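Local coordinates for protein precorrin-8x Methyl Mutase (PDB 1V9C) that probably catalyses the rearrangement of precorrin-8X, a methyl migration that yields hydrogenobyrinate on the route to adenosylcobalamin, at residues B[62-67]-B[202-207]; B[142-147]-B[170-175]; B[21-24]-B[29-32]. All coordinates share one frame; numbering follows the deposited sequence.

Contact 1: residues B[62-67]-B[202-207]. With SO4 (sulfate ion), chain F.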
loop_
_atom_site.group_PDB
_atom_site.type_symbol
_atom_site.label_atom_id
_atom_site.label_comp_id
_atom_site.label_asym_id
_atom_site.label_seq_id
_atom_site.Cartn_x
_atom_site.Cartn_y
_atom_site.Cartn_z
ATOM N N ALA B 62 -5.996 -16.440 -16.547
ATOM C CA ALA B 62 -7.131 -16.083 -15.705
ATOM C C ALA B 62 -7.550 -14.648 -15.991
ATOM O O ALA B 62 -8.739 -14.340 -16.111
ATOM C CB ALA B 62 -6.768 -16.246 -14.247
ATOM N N ILE B 63 -6.570 -13.762 -16.099
ATOM C CA ILE B 63 -6.867 -12.368 -16.386
ATOM C C ILE B 63 -7.727 -12.279 -17.646
ATOM O O ILE B 63 -8.776 -11.638 -17.652
ATOM C CB ILE B 63 -5.574 -11.565 -16.601
ATOM C CG1 ILE B 63 -4.824 -11.426 -15.281
ATOM C CG2 ILE B 63 -5.894 -10.212 -17.159
ATOM C CD1 ILE B 63 -3.417 -10.940 -15.459
ATOM N N GLN B 64 -7.270 -12.935 -18.701
ATOM C CA GLN B 64 -7.960 -12.954 -19.987
ATOM C C GLN B 64 -9.315 -13.651 -19.967
ATOM O O GLN B 64 -10.193 -13.332 -20.773
ATOM C CB GLN B 64 -7.064 -13.615 -21.031
ATOM C CG GLN B 64 -5.905 -12.745 -21.436
ATOM C CD GLN B 64 -4.876 -13.492 -22.242
ATOM O OE1 GLN B 64 -3.925 -12.900 -22.761
ATOM N NE2 GLN B 64 -5.050 -14.805 -22.349
ATOM N N ALA B 65 -9.478 -14.601 -19.050
ATOM C CA ALA B 65 -10.723 -15.342 -18.918
ATOM C C ALA B 65 -11.770 -14.462 -18.267
ATOM O O ALA B 65 -12.966 -14.758 -18.308
ATOM C CB ALA B 65 -10.504 -16.582 -18.073
ATOM N N GLY B 66 -11.319 -13.378 -17.653
ATOM C CA GLY B 66 -12.255 -12.494 -16.994
ATOM C C GLY B 66 -12.392 -12.924 -15.551
ATOM O O GLY B 66 -13.361 -12.570 -14.871
ATOM N N ALA B 67 -11.400 -13.682 -15.090
ATOM C CA ALA B 67 -11.358 -14.178 -13.719
ATOM C C ALA B 67 -11.523 -13.053 -12.706
ATOM O O ALA B 67 -11.135 -11.905 -12.965
ATOM C CB ALA B 67 -10.049 -14.896 -13.474
ATOM N N ARG B 202 -0.898 -5.956 -17.544
ATOM C CA ARG B 202 -0.148 -5.374 -18.658
ATOM C C ARG B 202 0.461 -6.449 -19.563
ATOM O O ARG B 202 0.486 -6.292 -20.775
ATOM C CB ARG B 202 0.964 -4.464 -18.136
ATOM C CG ARG B 202 1.852 -3.873 -19.223
ATOM C CD ARG B 202 1.082 -2.880 -20.074
ATOM N NE ARG B 202 1.908 -2.288 -21.124
ATOM C CZ ARG B 202 2.997 -1.549 -20.910
ATOM N NH1 ARG B 202 3.412 -1.296 -19.676
ATOM N NH2 ARG B 202 3.673 -1.059 -21.940
ATOM N N LEU B 203 0.963 -7.530 -18.970
ATOM C CA LEU B 203 1.555 -8.618 -19.746
ATOM C C LEU B 203 0.461 -9.281 -20.565
ATOM O O LEU B 203 0.669 -9.649 -21.712
ATOM C CB LEU B 203 2.188 -9.670 -18.826
ATOM C CG LEU B 203 3.654 -9.552 -18.416
ATOM C CD1 LEU B 203 3.955 -10.551 -17.303
ATOM C CD2 LEU B 203 4.541 -9.805 -19.621
ATOM N N ALA B 204 -0.706 -9.433 -19.956
ATOM C CA ALA B 204 -1.832 -10.059 -20.615
ATOM C C ALA B 204 -2.295 -9.195 -21.774
ATOM O O ALA B 204 -2.503 -9.688 -22.880
ATOM C CB ALA B 204 -2.948 -10.252 -19.626
ATOM N N ALA B 205 -2.457 -7.902 -21.511
ATOM C CA ALA B 205 -2.885 -6.959 -22.533
ATOM C C ALA B 205 -1.939 -7.037 -23.733
ATOM O O ALA B 205 -2.364 -6.954 -24.884
ATOM C CB ALA B 205 -2.894 -5.552 -21.961
ATOM N N ASP B 206 -0.656 -7.204 -23.445
ATOM C CA ASP B 206 0.371 -7.302 -24.474
ATOM C C ASP B 206 0.565 -8.758 -24.914
ATOM O O ASP B 206 1.617 -9.134 -25.438
ATOM C CB ASP B 206 1.690 -6.722 -23.946
ATOM C CG ASP B 206 1.576 -5.238 -23.607
ATOM O OD1 ASP B 206 0.484 -4.663 -23.827
ATOM O OD2 ASP B 206 2.571 -4.646 -23.126
ATOM N N GLY B 207 -0.466 -9.564 -24.689
ATOM C CA GLY B 207 -0.423 -10.961 -25.063
ATOM C C GLY B 207 0.829 -11.714 -24.662
ATOM O O GLY B 207 1.386 -12.458 -25.464
HETATM S S SO4 F . 0.659 -0.000 -17.254
HETATM O O1 SO4 F . -0.020 -0.339 -15.995
HETATM O O2 SO4 F . -0.284 -0.118 -18.381
HETATM O O3 SO4 F . 1.797 -0.913 -17.453
HETATM O O4 SO4 F . 1.163 1.382 -17.180
#

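Contact 2: residues B[142-147]-B[170-175]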
loop_
_atom_site.group_PDB
_atom_site.type_symbol
_atom_site.label_atom_id
_atom_site.label_comp_id
_atom_site.label_asym_id
_atom_site.label_seq_id
_atom_site.Cartn_x
_atom_site.Cartn_y
_atom_site.Cartn_z
ATOM N N ALA B 142 -6.198 -20.193 6.169
ATOM C CA ALA B 142 -7.548 -20.723 5.998
ATOM C C ALA B 142 -7.670 -21.158 4.544
ATOM O O ALA B 142 -8.023 -22.296 4.260
ATOM C CB ALA B 142 -8.584 -19.656 6.319
ATOM N N LEU B 143 -7.345 -20.246 3.629
ATOM C CA LEU B 143 -7.402 -20.530 2.198
ATOM C C LEU B 143 -6.586 -21.762 1.816
ATOM O O LEU B 143 -7.016 -22.560 0.991
ATOM C CB LEU B 143 -6.895 -19.327 1.385
ATOM C CG LEU B 143 -6.759 -19.524 -0.135
ATOM C CD1 LEU B 143 -8.120 -19.925 -0.725
ATOM C CD2 LEU B 143 -6.240 -18.239 -0.795
ATOM N N VAL B 144 -5.406 -21.916 2.401
ATOM C CA VAL B 144 -4.569 -23.065 2.066
ATOM C C VAL B 144 -5.198 -24.373 2.519
ATOM O O VAL B 144 -5.035 -25.404 1.870
ATOM C CB VAL B 144 -3.166 -22.934 2.678
ATOM C CG1 VAL B 144 -2.419 -24.253 2.568
ATOM C CG2 VAL B 144 -2.402 -21.839 1.950
ATOM N N GLU B 145 -5.913 -24.322 3.636
ATOM C CA GLU B 145 -6.586 -25.493 4.164
ATOM C C GLU B 145 -7.783 -25.748 3.259
ATOM O O GLU B 145 -8.095 -26.891 2.935
ATOM C CB GLU B 145 -7.032 -25.231 5.605
ATOM C CG GLU B 145 -5.873 -24.805 6.504
ATOM C CD GLU B 145 -6.254 -24.652 7.968
ATOM O OE1 GLU B 145 -5.379 -24.244 8.768
ATOM O OE2 GLU B 145 -7.420 -24.943 8.320
ATOM N N ALA B 146 -8.430 -24.667 2.833
ATOM C CA ALA B 146 -9.586 -24.756 1.953
ATOM C C ALA B 146 -9.191 -25.320 0.595
ATOM O O ALA B 146 -10.028 -25.870 -0.123
ATOM C CB ALA B 146 -10.217 -23.385 1.779
ATOM N N ILE B 147 -7.916 -25.178 0.246
ATOM C CA ILE B 147 -7.406 -25.681 -1.024
ATOM C C ILE B 147 -7.248 -27.198 -0.943
ATOM O O ILE B 147 -7.393 -27.899 -1.944
ATOM C CB ILE B 147 -6.033 -25.018 -1.386
ATOM C CG1 ILE B 147 -6.263 -23.583 -1.880
ATOM C CG2 ILE B 147 -5.297 -25.832 -2.444
ATOM C CD1 ILE B 147 -4.991 -22.850 -2.276
ATOM N N LYS B 170 3.175 -18.416 4.387
ATOM C CA LYS B 170 3.777 -18.503 3.074
ATOM C C LYS B 170 4.244 -19.931 2.803
ATOM O O LYS B 170 4.054 -20.448 1.702
ATOM C CB LYS B 170 4.921 -17.496 2.964
ATOM C CG LYS B 170 4.400 -16.063 3.015
ATOM C CD LYS B 170 5.493 -15.032 3.146
ATOM C CE LYS B 170 4.891 -13.634 3.161
ATOM N NZ LYS B 170 5.909 -12.584 2.957
ATOM N N ARG B 171 4.837 -20.578 3.801
ATOM C CA ARG B 171 5.274 -21.962 3.630
ATOM C C ARG B 171 4.051 -22.810 3.275
ATOM O O ARG B 171 4.075 -23.589 2.325
ATOM C CB ARG B 171 5.910 -22.484 4.917
ATOM C CG ARG B 171 7.397 -22.776 4.796
ATOM C CD ARG B 171 8.023 -23.014 6.168
ATOM N NE ARG B 171 8.113 -21.781 6.953
ATOM C CZ ARG B 171 8.380 -21.736 8.254
ATOM N NH1 ARG B 171 8.583 -22.854 8.936
ATOM N NH2 ARG B 171 8.450 -20.569 8.877
ATOM N N ALA B 172 2.970 -22.640 4.023
ATOM C CA ALA B 172 1.759 -23.396 3.750
ATOM C C ALA B 172 1.300 -23.189 2.308
ATOM O O ALA B 172 0.596 -24.036 1.743
ATOM C CB ALA B 172 0.666 -22.979 4.695
ATOM N N LEU B 173 1.690 -22.064 1.711
ATOM C CA LEU B 173 1.296 -21.778 0.336
ATOM C C LEU B 173 2.287 -22.358 -0.679
ATOM O O LEU B 173 1.893 -22.926 -1.700
ATOM C CB LEU B 173 1.173 -20.265 0.130
ATOM C CG LEU B 173 0.892 -19.795 -1.301
ATOM C CD1 LEU B 173 -0.475 -20.322 -1.750
ATOM C CD2 LEU B 173 0.923 -18.274 -1.358
ATOM N N MET B 174 3.573 -22.214 -0.390
ATOM C CA MET B 174 4.627 -22.706 -1.275
ATOM C C MET B 174 4.783 -24.228 -1.362
ATOM O O MET B 174 5.677 -24.716 -2.054
ATOM C CB MET B 174 5.960 -22.109 -0.865
ATOM C CG MET B 174 6.073 -20.633 -1.107
ATOM S SD MET B 174 7.670 -20.092 -0.565
ATOM C CE MET B 174 7.400 -20.023 1.196
ATOM N N GLU B 175 3.924 -24.968 -0.667
ATOM C CA GLU B 175 3.964 -26.432 -0.678
ATOM C C GLU B 175 2.566 -26.939 -1.025
ATOM O O GLU B 175 2.226 -28.100 -0.783
ATOM C CB GLU B 175 4.399 -26.951 0.698
ATOM C CG GLU B 175 5.766 -26.418 1.133
ATOM C CD GLU B 175 6.164 -26.838 2.541
ATOM O OE1 GLU B 175 5.394 -26.567 3.487
ATOM O OE2 GLU B 175 7.255 -27.432 2.700
#

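Contact 3: residues B[21-24]-B[29-32]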
loop_
_atom_site.group_PDB
_atom_site.type_symbol
_atom_site.label_atom_id
_atom_site.label_comp_id
_atom_site.label_asym_id
_atom_site.label_seq_id
_atom_site.Cartn_x
_atom_site.Cartn_y
_atom_site.Cartn_z
ATOM N N GLY B 21 20.573 -5.691 -11.585
ATOM C CA GLY B 21 21.717 -6.565 -11.466
ATOM C C GLY B 21 21.327 -7.982 -11.832
ATOM O O GLY B 21 20.176 -8.248 -12.184
ATOM N N PRO B 22 22.270 -8.926 -11.750
ATOM C CA PRO B 22 22.001 -10.328 -12.085
ATOM C C PRO B 22 20.817 -10.877 -11.307
ATOM O O PRO B 22 20.720 -10.680 -10.099
ATOM C CB PRO B 22 23.303 -11.028 -11.704
ATOM C CG PRO B 22 24.344 -9.945 -11.896
ATOM C CD PRO B 22 23.658 -8.753 -11.282
ATOM N N HIS B 23 19.917 -11.565 -11.994
ATOM C CA HIS B 23 18.766 -12.133 -11.314
ATOM C C HIS B 23 18.380 -13.439 -11.978
ATOM O O HIS B 23 18.630 -13.634 -13.162
ATOM C CB HIS B 23 17.589 -11.166 -11.375
ATOM C CG HIS B 23 17.012 -11.006 -12.747
ATOM N ND1 HIS B 23 16.308 -12.009 -13.378
ATOM C CD2 HIS B 23 17.033 -9.962 -13.607
ATOM C CE1 HIS B 23 15.918 -11.588 -14.568
ATOM N NE2 HIS B 23 16.346 -10.349 -14.732
ATOM N N GLY B 24 17.755 -14.329 -11.222
ATOM C CA GLY B 24 17.358 -15.595 -11.799
ATOM C C GLY B 24 15.897 -15.681 -12.194
ATOM O O GLY B 24 15.239 -16.664 -11.859
ATOM N N GLU B 29 8.474 -13.693 -15.734
ATOM C CA GLU B 29 8.540 -13.393 -14.321
ATOM C C GLU B 29 9.143 -12.033 -14.024
ATOM O O GLU B 29 8.705 -11.345 -13.104
ATOM C CB GLU B 29 9.353 -14.466 -13.604
ATOM C CG GLU B 29 8.712 -15.843 -13.577
ATOM C CD GLU B 29 9.686 -16.921 -13.119
ATOM O OE1 GLU B 29 9.263 -18.087 -12.956
ATOM O OE2 GLU B 29 10.879 -16.600 -12.929
ATOM N N TRP B 30 10.148 -11.645 -14.800
ATOM C CA TRP B 30 10.814 -10.379 -14.563
ATOM C C TRP B 30 9.913 -9.146 -14.498
ATOM O O TRP B 30 9.985 -8.400 -13.537
ATOM C CB TRP B 30 11.925 -10.135 -15.591
ATOM C CG TRP B 30 12.724 -8.883 -15.273
ATOM C CD1 TRP B 30 12.929 -7.805 -16.096
ATOM C CD2 TRP B 30 13.338 -8.550 -14.020
ATOM N NE1 TRP B 30 13.623 -6.817 -15.425
ATOM C CE2 TRP B 30 13.885 -7.248 -14.150
ATOM C CE3 TRP B 30 13.474 -9.217 -12.800
ATOM C CZ2 TRP B 30 14.558 -6.607 -13.104
ATOM C CZ3 TRP B 30 14.149 -8.572 -11.750
ATOM C CH2 TRP B 30 14.679 -7.281 -11.912
ATOM N N PRO B 31 9.046 -8.932 -15.506
ATOM C CA PRO B 31 8.165 -7.763 -15.498
ATOM C C PRO B 31 7.376 -7.641 -14.202
ATOM O O PRO B 31 6.987 -6.553 -13.802
ATOM C CB PRO B 31 7.259 -7.999 -16.703
ATOM C CG PRO B 31 8.105 -8.833 -17.613
ATOM C CD PRO B 31 8.724 -9.804 -16.644
ATOM N N VAL B 32 7.140 -8.767 -13.541
ATOM C CA VAL B 32 6.400 -8.742 -12.290
ATOM C C VAL B 32 7.288 -8.231 -11.161
ATOM O O VAL B 32 6.876 -7.381 -10.370
ATOM C CB VAL B 32 5.874 -10.152 -11.954
ATOM C CG1 VAL B 32 5.273 -10.184 -10.561
ATOM C CG2 VAL B 32 4.848 -10.568 -13.002
#

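Contact 1: residues B[62-67]-B[202-207]
The two flat groups are the amide of Q64, whose OE1 comes to 3.5 Å from A204 O, a plain contact of two oxygens, and the guanidinium of R202, which meets a sulfate at its edge, near its plane. Q64 CG lies anti to the carbonyl carbon (chi1 -72°) and the chain beyond runs extended, carrying the amide to the last turn of helix 190-205. I63 CG2 rests on A204 CB at 3.8 Å, and F88 of helix 82-88 packs against both residues and Q64. On the side of helix 190-205 turned away from I63, R202 NH1 donates to sulfate O3 (2.8 Å) in a bent bond, 136° at the hydrogen. R202 NE forms a salt bridge with D206 OD2 at 3.2 Å, which should limit the turning of the guanidinium; OD2 is also bonded to T211 OG1. The sulfate, probably from the crystallisation liquor, takes a second bond from R35 NH1. Both helices end in Schellman motifs, at G66 (G66 N to I63 O 3.1 Å, A67 N to A62 O 2.9 Å) and G207 (G207 N to A204 O 2.7 Å), so two helix C-termini pack side by side in a doubly wound alpha/beta fold.

Contact 2: residues B[142-147]-B[170-175]
V144 does most of the work, buried in the contact by A172 and L173 of the neighbouring helix. V144 faces that helix and its two methyls straddle the A172 carbonyl: CG1 comes to 3.1 Å from A172 O, a tight approach for a methyl group, while CG2 stands 3.7 Å from the same oxygen. CG1 lies anti to the backbone N (chi1 168°), which sends this methyl to the A172 side, where it also meets A172 CB at 4.0 Å. CG2, while still near the A172 oxygen, also reaches L173, 4.0 Å from L173 CA and 4.3 Å from L173 CB. A172 and L173 thus contribute mostly backbone and CB, and the CA atoms of V144 and L173 are 6.2 Å apart. With V144 cut back to an alanine, both methyl groups go, which is likely to open a gap over the A172 carbonyl and to take the CG2 contact away from L173. Around the pair, L141 touches A172 and L140 touches L173, while the L173 side chain goes on to W180 and V182 of strand 180-183. Helix 137-147 links strands 130-133 and 155-158, and helix 166-174 links 155-158 and 180-183. These strands are adjacent and parallel, so the contact joins the helices of two consecutive beta-alpha-beta crossovers, the standard helix layer of a doubly wound alpha/beta sheet.

Contact 3: residues B[21-24]-B[29-32]
The backbone leaves helix 6-20 at G21 with positive phi (97°), runs extended through H23 and doubles back to the start of helix 30-40, where W30 lies opposite H23 with their CA atoms 8.8 Å apart. A CB at G21 would clash with P22 CD. The imidazole of H23 lies flat over the indole of W30 in an offset stack, its centroid 4.1 Å from that of the six-membered ring and the planes 6° apart. CE3 of W30 sits over the centre of the imidazole, whereas H23 NE2 falls toward the rim of the indole, 3.6 Å from W30 CD2. A chi1 of 69°, with H23 CG between the backbone N and the carbonyl carbon, brings the ring there. Both rings are tied at a nitrogen: H23 ND1 is hydrogen-bonded to F25 N and W30 NE1 to D17 OD1 of helix 6-20, which should restrict their rotation. E29 OE2 bonds S26 N within the connecting loop. Two residues on from W30, V32 turns to the interior and packs on A196, A199 and L200 of helix 190-205 and F51 of strand 49-51. The loop joins helix 6-20 to helix 30-40, beside the sheet's 49-51 end.

Overall arrangement
Contact 3 closes first along the chain. Contact 1 then brings helix 55-65 to helix 190-205, and contact 2 lies nested within the long loop it closes. Contacts 1 and 3 have centres 20 Å apart and meet directly, L203 CD2 packing on P31 CG at 4.2 Å; helix 190-205 carries one side of contact 1 and packs against helix 30-40 of contact 3, which also supplies the second arginine at the sulfate. Contact 2 is separate, its centre 25 Å from each of the others. Around one mixed sheet, contacts 1 and 3 gather helices 6-20, 30-40, 55-65 and 190-205 in one region, while contact 2 pairs two crossover helices elsewhere.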